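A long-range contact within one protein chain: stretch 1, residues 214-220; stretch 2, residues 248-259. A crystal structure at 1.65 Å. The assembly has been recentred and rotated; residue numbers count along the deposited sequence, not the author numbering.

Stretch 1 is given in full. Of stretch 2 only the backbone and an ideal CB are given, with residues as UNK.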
# COMPACT_ATOMS: atom_id res chain seq x y z
N PHE A 214 4.05 20.07 12.69
CA PHE A 214 5.25 19.77 11.88
C PHE A 214 4.95 19.86 10.37
O PHE A 214 5.83 20.22 9.62
CB PHE A 214 5.81 18.38 12.17
CG PHE A 214 7.00 18.00 11.31
CD1 PHE A 214 8.18 18.74 11.33
CD2 PHE A 214 6.96 16.90 10.48
CE1 PHE A 214 9.25 18.37 10.54
CE2 PHE A 214 8.03 16.53 9.69
CZ PHE A 214 9.19 17.25 9.72
N ILE A 215 3.75 19.49 9.93
CA ILE A 215 3.42 19.36 8.50
C ILE A 215 3.77 20.62 7.71
O ILE A 215 4.41 20.52 6.67
CB ILE A 215 1.98 18.90 8.36
CG1 ILE A 215 1.89 17.42 8.71
CG2 ILE A 215 1.45 19.22 6.97
CD1 ILE A 215 0.52 17.02 9.15
N PRO A 216 3.36 21.83 8.14
CA PRO A 216 3.73 23.05 7.39
C PRO A 216 5.23 23.19 7.20
O PRO A 216 5.65 23.54 6.13
CB PRO A 216 3.12 24.18 8.22
CG PRO A 216 2.00 23.50 8.99
CD PRO A 216 2.54 22.11 9.32
N THR A 217 6.04 22.86 8.21
CA THR A 217 7.51 22.96 8.11
C THR A 217 8.00 21.99 7.03
O THR A 217 8.80 22.36 6.18
CB THR A 217 8.20 22.68 9.46
OG1 THR A 217 7.83 23.70 10.39
CG2 THR A 217 9.70 22.60 9.33
N LEU A 218 7.48 20.78 7.00
CA LEU A 218 7.93 19.81 5.98
C LEU A 218 7.50 20.31 4.59
O LEU A 218 8.31 20.29 3.67
CB LEU A 218 7.32 18.45 6.32
CG LEU A 218 7.60 17.35 5.31
CD1 LEU A 218 9.10 17.15 5.10
CD2 LEU A 218 6.96 16.03 5.79
N TYR A 219 6.25 20.75 4.45
CA TYR A 219 5.71 21.23 3.16
C TYR A 219 6.58 22.36 2.62
O TYR A 219 6.98 22.34 1.43
CB TYR A 219 4.28 21.70 3.33
CG TYR A 219 3.68 22.19 2.05
CD1 TYR A 219 3.78 23.52 1.68
CD2 TYR A 219 2.88 21.36 1.30
CE1 TYR A 219 3.16 23.99 0.53
CE2 TYR A 219 2.27 21.81 0.14
CZ TYR A 219 2.42 23.13 -0.23
OH TYR A 219 1.78 23.59 -1.36
N ASN A 220 6.91 23.31 3.50
CA ASN A 220 7.73 24.49 3.07
C ASN A 220 9.13 24.05 2.66
O ASN A 220 9.71 24.61 1.70
CB ASN A 220 7.75 25.59 4.14
CG ASN A 220 6.41 26.27 4.26
OD1 ASN A 220 5.59 26.23 3.33
ND2 ASN A 220 6.16 26.87 5.42
N UNK A 248 -8.97 16.02 13.03
CA UNK A 248 -8.10 16.96 13.76
C UNK A 248 -7.21 17.71 12.78
O UNK A 248 -7.02 18.90 12.97
CB UNK A 248 -7.25 16.23 14.79
N UNK A 249 -6.63 17.04 11.79
CA UNK A 249 -5.74 17.68 10.79
C UNK A 249 -6.56 18.72 10.02
O UNK A 249 -6.03 19.80 9.75
CB UNK A 249 -5.14 16.65 9.83
N UNK A 250 -7.80 18.39 9.67
CA UNK A 250 -8.72 19.29 8.93
C UNK A 250 -9.00 20.52 9.79
O UNK A 250 -8.85 21.65 9.28
CB UNK A 250 -10.03 18.58 8.57
N UNK A 251 -9.32 20.36 11.08
CA UNK A 251 -9.62 21.52 11.97
C UNK A 251 -8.39 22.40 12.15
O UNK A 251 -8.59 23.61 12.29
CB UNK A 251 -10.11 21.04 13.34
N UNK A 252 -7.18 21.83 12.15
CA UNK A 252 -5.92 22.56 12.37
C UNK A 252 -5.47 23.22 11.07
O UNK A 252 -4.48 23.91 11.11
CB UNK A 252 -4.83 21.62 12.89
N UNK A 253 -6.14 22.97 9.96
CA UNK A 253 -5.81 23.55 8.65
C UNK A 253 -4.57 22.87 8.08
O UNK A 253 -3.89 23.51 7.32
CB UNK A 253 -5.58 25.06 8.76
N UNK A 254 -4.30 21.60 8.41
CA UNK A 254 -3.09 20.92 7.93
C UNK A 254 -3.36 20.10 6.66
O UNK A 254 -2.37 19.79 5.94
CB UNK A 254 -2.53 20.01 9.03
N UNK A 255 -4.63 19.74 6.36
CA UNK A 255 -4.94 18.82 5.23
C UNK A 255 -4.63 19.53 3.90
O UNK A 255 -4.31 18.84 2.94
CB UNK A 255 -6.40 18.38 5.27
N UNK A 256 -4.59 20.86 3.85
CA UNK A 256 -4.24 21.59 2.61
C UNK A 256 -2.80 21.34 2.20
O UNK A 256 -2.43 21.58 1.03
CB UNK A 256 -4.46 23.09 2.79
N UNK A 257 -1.96 20.83 3.11
CA UNK A 257 -0.53 20.58 2.82
C UNK A 257 -0.30 19.09 2.54
O UNK A 257 0.88 18.72 2.37
CB UNK A 257 0.35 21.04 3.99
N UNK A 258 -1.35 18.28 2.65
CA UNK A 258 -1.21 16.82 2.47
C UNK A 258 -1.65 16.37 1.08
O UNK A 258 -2.55 16.99 0.46
CB UNK A 258 -2.03 16.08 3.53
N UNK A 259 -1.07 15.26 0.62
CA UNK A 259 -1.40 14.66 -0.68
C UNK A 259 -2.21 13.37 -0.46
O UNK A 259 -3.01 13.06 -1.32
CB UNK A 259 -0.13 14.37 -1.48

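Stretch 1 offers the second segment a largely apolar strip on one side of its helix: the branches of Ile215, the ring of Pro216 and, one turn on from Ile215, the ring of Tyr219. No charged group lies along it, so side chains that pack rather than bond are expected opposite.

Position 248 is helical and its CB has nothing of stretch 1 within 5.5 Å, so the contact sets little preference; it is Gln248, which does not touch stretch 1. At 249 the CB points sideways and is also beyond that range, but a branched or long apolar side chain could extend to the tip of Ile215. Leucine, isoleucine or methionine would all serve. The residue is Leu249, whose CD2 comes to 3.6 Å from Ile215 CD1.

Positions 250, 251 and 252 are out of reach, with helical or near-helical backbone angles that many residues tolerate. They are Ala250, Ser251 and Ala252, none of which takes part in the contact.

Position 253 has a phi of 74°, which by itself favours glycine, with asparagine a less comfortable alternative. Gly253 is found, the first residue to leave helical angles in a Schellman motif: its N bonds to Ala250 O (3.1 Å), and the N of 254 bonds back to Leu249 O (2.8 Å).

At 254 the CB points toward stretch 1, and the ideal CB lies 4.3 Å from Ile215 CD1. A small apolar residue suits such a site, although the backbone alone does not exclude something larger. Ala254 places its CB 4.3 Å from Ile215 CD1, and its O is 4.0 Å from Ile215 CG2. The N of 257, at the end of the 3-10 segment 255-257, donates a hydrogen bond to Ala254 O (3.0 Å).

Position 255 points away and 256 sideways, and neither CB has stretch 1 within 5.5 Å; polar residues would fit both. Thr255 makes no contact. Gln256 instead turns its amide to its own segment, NE2 donating to Gly253 O at 2.8 Å.

Position 257 is the centre of the contact. Its CB points toward stretch 1, and the ideal CB is 3.7 Å from both Ile215 CG2 and Tyr219 CD2. An apolar or aromatic side chain suits the site, with phenylalanine, tyrosine, leucine or methionine all plausible. Tyr257, at chi1 m, sets its CB 3.6 Å from Ile215 CG2 and its CE2 4.0 Å from Pro216 CG. Its ring edge meets the face of Tyr219, CD1 lying 3.6 Å from Tyr219 CG, with centroids 5.0 Å apart and planes at 62°. The hydroxyl reaches past this packing to a water that Asn220 ND2 also contacts, though the bond between Tyr257 OH and the water O is weak (3.5 Å).

At 258 the CB lies sideways, but a long apolar chain could reach Ile215. Leu258 does, CD2 standing 4.1 Å from Ile215 CG2. Position 259 is out of reach and unconstrained here; it is Ala259.

Stretch 2, residues 248-259: QLASAGATQYLA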
# COMPACT_ATOMS: atom_id res chain seq x y z
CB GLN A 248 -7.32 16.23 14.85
CG GLN A 248 -8.18 15.70 15.99
CD GLN A 248 -7.45 14.67 16.82
OE1 GLN A 248 -6.48 14.03 16.37
NE2 GLN A 248 -7.93 14.46 18.04
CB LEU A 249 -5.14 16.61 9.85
CG LEU A 249 -4.02 15.77 10.47
CD1 LEU A 249 -3.76 14.50 9.67
CD2 LEU A 249 -2.75 16.59 10.56
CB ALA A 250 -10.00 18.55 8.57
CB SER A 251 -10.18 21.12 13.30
OG SER A 251 -11.29 20.26 13.09
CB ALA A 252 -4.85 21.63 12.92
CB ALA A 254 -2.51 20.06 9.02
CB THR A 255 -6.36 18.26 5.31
OG1 THR A 255 -7.26 19.34 5.52
CG2 THR A 255 -6.57 17.28 6.45
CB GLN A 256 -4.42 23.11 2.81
CG GLN A 256 -3.47 23.72 3.83
CD GLN A 256 -3.76 25.19 4.08
OE1 GLN A 256 -3.87 25.97 3.13
NE2 GLN A 256 -3.83 25.55 5.35
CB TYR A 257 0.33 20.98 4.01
CG TYR A 257 0.19 22.42 4.42
CD1 TYR A 257 0.67 23.41 3.60
CD2 TYR A 257 -0.43 22.80 5.61
CE1 TYR A 257 0.58 24.74 3.95
CE2 TYR A 257 -0.56 24.13 5.96
CZ TYR A 257 -0.03 25.09 5.13
OH TYR A 257 -0.18 26.41 5.43
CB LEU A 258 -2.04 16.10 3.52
CG LEU A 258 -1.62 16.29 4.97
CD1 LEU A 258 -2.54 15.49 5.85
CD2 LEU A 258 -0.18 15.90 5.19
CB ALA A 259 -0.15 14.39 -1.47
O HOH W 1 3.03 27.71 5.56
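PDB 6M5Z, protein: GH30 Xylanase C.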